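Local coordinates for protein congerin II (Conger myriaster, PDB 1IS3) that binds beta-galactosides such as lactose as a homodimeric galectin, at the interface of chains A and B. Residues are numbered along the deposited sequence; one frame, centred on the assembly and turned at random. Chains: chain A/B, Congerin II.

Contact 1: the interface of chains A and B. Residues chain A 3-6, 129, 131-132; chain B 7-10.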
loop_
_atom_site.group_PDB
_atom_site.type_symbol
_atom_site.label_atom_id
_atom_site.label_comp_id
_atom_site.label_asym_id
_atom_site.label_seq_id
_atom_site.Cartn_x
_atom_site.Cartn_y
_atom_site.Cartn_z
ATOM N N ARG A 3 -8.286 6.768 6.163
ATOM C CA ARG A 3 -6.967 7.251 5.786
ATOM C C ARG A 3 -6.395 6.281 4.750
ATOM O O ARG A 3 -6.871 5.148 4.556
ATOM C CB ARG A 3 -6.088 7.329 7.028
ATOM C CG ARG A 3 -5.825 5.996 7.646
ATOM C CD ARG A 3 -5.151 6.155 8.959
ATOM N NE ARG A 3 -5.115 4.823 9.469
ATOM C CZ ARG A 3 -6.047 4.343 10.305
ATOM N NH1 ARG A 3 -5.915 3.079 10.676
ATOM N NH2 ARG A 3 -7.034 5.061 10.853
ATOM N N ALA A 4 -5.360 6.778 4.106
ATOM C CA ALA A 4 -4.715 6.035 3.080
ATOM C C ALA A 4 -3.631 5.290 3.835
ATOM O O ALA A 4 -2.841 5.890 4.573
ATOM C CB ALA A 4 -4.138 7.009 2.079
ATOM N N GLU A 5 -3.553 3.983 3.707
ATOM C CA GLU A 5 -2.521 3.216 4.403
ATOM C C GLU A 5 -2.018 1.999 3.617
ATOM O O GLU A 5 -2.696 1.478 2.710
ATOM C CB GLU A 5 -3.064 2.786 5.760
ATOM C CG GLU A 5 -4.246 1.871 5.814
ATOM C CD GLU A 5 -4.927 1.815 7.176
ATOM O OE1 GLU A 5 -6.056 1.334 7.202
ATOM O OE2 GLU A 5 -4.390 2.256 8.196
ATOM N N VAL A 6 -0.780 1.610 3.932
ATOM C CA VAL A 6 -0.150 0.423 3.357
ATOM C C VAL A 6 0.163 -0.336 4.645
ATOM O O VAL A 6 0.907 0.179 5.496
ATOM C CB VAL A 6 1.147 0.799 2.585
ATOM C CG1 VAL A 6 1.777 -0.504 2.084
ATOM C CG2 VAL A 6 0.869 1.772 1.420
ATOM N N LEU A 129 -3.481 10.490 -1.244
ATOM C CA LEU A 129 -2.393 9.863 -1.985
ATOM C C LEU A 129 -2.911 9.374 -3.334
ATOM O O LEU A 129 -4.080 9.012 -3.470
ATOM C CB LEU A 129 -1.783 8.656 -1.219
ATOM C CG LEU A 129 -0.977 8.902 0.076
ATOM C CD1 LEU A 129 -0.446 7.600 0.689
ATOM C CD2 LEU A 129 0.171 9.870 -0.280
ATOM N N PHE A 131 -0.330 7.587 -5.615
ATOM C CA PHE A 131 0.442 6.436 -6.030
ATOM C C PHE A 131 1.395 6.098 -4.890
ATOM O O PHE A 131 1.665 6.928 -4.009
ATOM C CB PHE A 131 1.233 6.721 -7.333
ATOM C CG PHE A 131 2.485 7.595 -7.243
ATOM C CD1 PHE A 131 2.406 8.970 -7.472
ATOM C CD2 PHE A 131 3.717 7.003 -6.933
ATOM C CE1 PHE A 131 3.575 9.762 -7.392
ATOM C CE2 PHE A 131 4.868 7.783 -6.848
ATOM C CZ PHE A 131 4.791 9.162 -7.080
ATOM N N VAL A 132 1.940 4.884 -4.916
ATOM C CA VAL A 132 2.895 4.423 -3.932
ATOM C C VAL A 132 3.827 3.388 -4.571
ATOM O O VAL A 132 3.369 2.536 -5.363
ATOM C CB VAL A 132 2.134 3.807 -2.692
ATOM C CG1 VAL A 132 1.274 2.560 -3.073
ATOM C CG2 VAL A 132 3.178 3.416 -1.639
ATOM N N ARG B 7 -4.918 0.546 1.175
ATOM C CA ARG B 7 -6.263 1.044 1.355
ATOM C C ARG B 7 -6.288 2.541 1.116
ATOM O O ARG B 7 -5.435 3.300 1.584
ATOM C CB ARG B 7 -6.709 0.720 2.785
ATOM C CG ARG B 7 -8.093 1.217 3.125
ATOM C CD ARG B 7 -8.335 0.931 4.615
ATOM N NE ARG B 7 -8.394 -0.500 4.921
ATOM C CZ ARG B 7 -9.534 -1.220 4.778
ATOM N NH1 ARG B 7 -10.673 -0.647 4.344
ATOM N NH2 ARG B 7 -9.556 -2.545 5.039
ATOM N N ASN B 8 -7.292 2.939 0.348
ATOM C CA ASN B 8 -7.609 4.332 0.023
ATOM C C ASN B 8 -6.548 5.069 -0.775
ATOM O O ASN B 8 -6.408 6.297 -0.735
ATOM C CB ASN B 8 -7.963 5.121 1.335
ATOM C CG ASN B 8 -9.258 4.610 1.973
ATOM O OD1 ASN B 8 -9.473 4.531 3.191
ATOM N ND2 ASN B 8 -10.274 4.297 1.190
ATOM N N ILE B 9 -5.817 4.316 -1.578
ATOM C CA ILE B 9 -4.976 4.887 -2.579
ATOM C C ILE B 9 -5.646 4.321 -3.839
ATOM O O ILE B 9 -5.433 3.147 -4.194
ATOM C CB ILE B 9 -3.508 4.410 -2.428
ATOM C CG1 ILE B 9 -2.987 4.753 -1.015
ATOM C CG2 ILE B 9 -2.673 5.066 -3.537
ATOM C CD1 ILE B 9 -1.606 4.178 -0.653
ATOM N N PRO B 10 -6.489 5.108 -4.511
ATOM C CA PRO B 10 -7.339 4.618 -5.587
ATOM C C PRO B 10 -6.571 3.906 -6.702
ATOM O O PRO B 10 -5.635 4.480 -7.263
ATOM C CB PRO B 10 -8.081 5.857 -6.066
ATOM C CG PRO B 10 -8.107 6.755 -4.828
ATOM C CD PRO B 10 -6.710 6.547 -4.278
HETATM O O HOH W 1 -5.726 9.042 -0.405
#
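Two backbone bonds join A:Glu5 to B:Arg7: the amide N of A:Glu5 donates to the carbonyl O of B:Arg7, and the amide N of B:Arg7 returns the bond to the carbonyl O of A:Glu5, each 2.9 Å long. This paired exchange marks an antiparallel bridge between the 4-7 strands of the two subunits, part of the two-fold dimer interface of this galectin. Beside it, the two side chains run alongside each other in the same direction, with CG of A:Glu5 against CB of B:Arg7. The salt bridge is long, 3.7 Å from A:Glu5 OE1 to B:Arg7 NE, and the carboxylate and guanidinium planes stand 83° apart, which rules out a flat two-pronged pairing. The other carboxylate oxygen, OE2, is met from above its plane by NE of A:Arg3, although that arginine is poorly ordered. B:Ile9 has 69 Å² of its surface buried by the partner and is central to the apolar packing. With CG1 anti to the carbonyl carbon (chi1 -57°) and the chain extended beyond it, its CD1 tip lies 3.9 Å from A:Leu129 CD1 and 4.0 Å from A:Val6 CG2, and it also meets CG1 of A:Val132. Further back, CG1 of B:Ile9 touches the methyl CB of A:Ala4. A water links the chains next to this cluster, 2.8 Å from the amide N of A:Leu129 and 2.8 Å from the carbonyl O of B:Asn8. The modelled amide orientation of B:Asn8 is doubtful, because its OD1 faces another acceptor, the carbonyl O of A:Arg3, at 3.0 Å.

Contact 2: the interface of chains A and B. Residues chain A 132-135; chain B 132-135.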
loop_
_atom_site.group_PDB
_atom_site.type_symbol
_atom_site.label_atom_id
_atom_site.label_comp_id
_atom_site.label_asym_id
_atom_site.label_seq_id
_atom_site.Cartn_x
_atom_site.Cartn_y
_atom_site.Cartn_z
ATOM N N VAL A 132 1.940 4.884 -4.916
ATOM C CA VAL A 132 2.895 4.423 -3.932
ATOM C C VAL A 132 3.827 3.388 -4.571
ATOM O O VAL A 132 3.369 2.536 -5.363
ATOM C CB VAL A 132 2.134 3.807 -2.692
ATOM C CG1 VAL A 132 1.274 2.560 -3.073
ATOM C CG2 VAL A 132 3.178 3.416 -1.639
ATOM N N ARG A 133 5.127 3.460 -4.228
ATOM C CA ARG A 133 6.081 2.439 -4.599
ATOM C C ARG A 133 6.817 2.088 -3.307
ATOM O O ARG A 133 7.331 2.993 -2.622
ATOM C CB ARG A 133 7.102 2.916 -5.587
ATOM C CG ARG A 133 6.501 3.271 -6.933
ATOM C CD ARG A 133 7.552 3.259 -8.038
ATOM N NE ARG A 133 8.580 4.273 -7.916
ATOM C CZ ARG A 133 8.381 5.548 -8.271
ATOM N NH1 ARG A 133 7.226 5.984 -8.753
ATOM N NH2 ARG A 133 9.396 6.410 -8.202
ATOM N N LEU A 134 6.843 0.821 -2.915
ATOM C CA LEU A 134 7.567 0.366 -1.733
ATOM C C LEU A 134 8.325 -0.873 -2.194
ATOM O O LEU A 134 7.706 -1.927 -2.439
ATOM C CB LEU A 134 6.597 -0.004 -0.607
ATOM C CG LEU A 134 7.223 -0.661 0.645
ATOM C CD1 LEU A 134 8.256 0.317 1.213
ATOM C CD2 LEU A 134 6.145 -1.034 1.664
ATOM N N GLU A 135 9.634 -0.731 -2.358
ATOM C CA GLU A 135 10.417 -1.811 -2.908
ATOM C C GLU A 135 11.894 -1.689 -2.553
ATOM O O GLU A 135 12.599 -2.676 -2.684
ATOM C CB GLU A 135 10.214 -1.832 -4.426
ATOM C CG GLU A 135 10.620 -0.565 -5.163
ATOM C CD GLU A 135 10.265 -0.521 -6.659
ATOM O OE1 GLU A 135 9.977 0.590 -7.125
ATOM O OE2 GLU A 135 10.265 -1.568 -7.342
ATOM O OXT GLU A 135 12.327 -0.635 -2.113
ATOM N N VAL B 132 5.312 -3.545 -3.319
ATOM C CA VAL B 132 4.143 -3.123 -4.061
ATOM C C VAL B 132 4.474 -1.855 -4.854
ATOM O O VAL B 132 5.176 -0.958 -4.340
ATOM C CB VAL B 132 2.939 -2.870 -3.069
ATOM C CG1 VAL B 132 3.233 -1.728 -2.046
ATOM C CG2 VAL B 132 1.703 -2.514 -3.903
ATOM N N ARG B 133 3.969 -1.780 -6.100
ATOM C CA ARG B 133 4.036 -0.570 -6.890
ATOM C C ARG B 133 2.616 -0.346 -7.403
ATOM O O ARG B 133 2.018 -1.266 -7.994
ATOM C CB ARG B 133 4.936 -0.693 -8.082
ATOM C CG ARG B 133 6.391 -0.890 -7.706
ATOM C CD ARG B 133 7.323 -0.511 -8.853
ATOM N NE ARG B 133 7.222 -1.354 -10.027
ATOM C CZ ARG B 133 7.800 -2.559 -10.102
ATOM N NH1 ARG B 133 8.501 -3.079 -9.105
ATOM N NH2 ARG B 133 7.727 -3.247 -11.242
ATOM N N LEU B 134 2.027 0.818 -7.157
ATOM C CA LEU B 134 0.698 1.161 -7.653
ATOM C C LEU B 134 0.847 2.567 -8.220
ATOM O O LEU B 134 1.005 3.536 -7.452
ATOM C CB LEU B 134 -0.326 1.162 -6.514
ATOM C CG LEU B 134 -1.741 1.674 -6.870
ATOM C CD1 LEU B 134 -2.285 0.786 -7.993
ATOM C CD2 LEU B 134 -2.646 1.681 -5.637
ATOM N N GLU B 135 0.847 2.667 -9.543
ATOM C CA GLU B 135 1.104 3.939 -10.174
ATOM C C GLU B 135 0.571 3.991 -11.601
ATOM O O GLU B 135 0.444 5.086 -12.127
ATOM C CB GLU B 135 2.613 4.202 -10.139
ATOM C CG GLU B 135 3.478 3.169 -10.845
ATOM C CD GLU B 135 4.996 3.340 -10.671
ATOM O OE1 GLU B 135 5.668 2.300 -10.641
ATOM O OE2 GLU B 135 5.497 4.480 -10.557
ATOM O OXT GLU B 135 0.248 2.958 -12.167
#
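A:Arg133 and B:Glu135 pack tightly across one face of the interface, and B:Arg133 and A:Glu135 repeat the arrangement about the two-fold axis. NH1 of A:Arg133 donates to the carboxylate oxygen OE2 of B:Glu135 at 2.9 Å, making a salt bridge that is also a hydrogen bond. The bond is bent, 134° at the hydrogen, and reaches OE2 on its syn side but 31° out of the carboxylate plane. The two flat groups are nonetheless nearly parallel, 19° apart. A bend at chi3 of A:Arg133 turns the guanidinium towards the acid, while the methylene CD comes against both carboxylate oxygens, 3.4 Å from OE1 of B:Glu135. At the axis the CD atoms of A:Arg133 and B:Arg133 meet at 3.9 Å. A:Arg133 NE and B:Arg133 NE stay 6.2 Å apart, and the opposed acids probably help to offset this like charge. Beneath the side chains, antiparallel pairing of the two 127-134 strands is shown by four backbone bonds: the amide N of each Leu134 reaches the carbonyl O of the partner Val132 at 2.8 Å, and the amide N of each Val132 reaches the carbonyl O of the partner Leu134. On the other face the packing thins at the leucine: 12 Å² of B:Leu134 is buried, although A:Val132 has 45 Å² buried. There A:Val132 CG1 meets B:Leu134 through its CB at 4.0 Å, and CG, anti to the backbone N, directs the leucine's branch away from the valine. In the twin contact B:Val132 CG1 rests on A:Leu134 CB.

The C-alpha centres of contact 1 and contact 2 lie about 10 Å apart, and A:Val132 belongs to both. Strand 127-134 connects them: in contact 1 its residues supply an apolar surface for the partner's N-terminal segment, whereas in contact 2 its end pairs directly with the same strand of the other chain. Each subunit therefore brings both of its chain termini to the interface. The antiparallel bridges in both contacts, with their two-fold twins, show strand pairing across the boundary at two places, consistent with beta-sheets that run on from one subunit to the other in the homodimer.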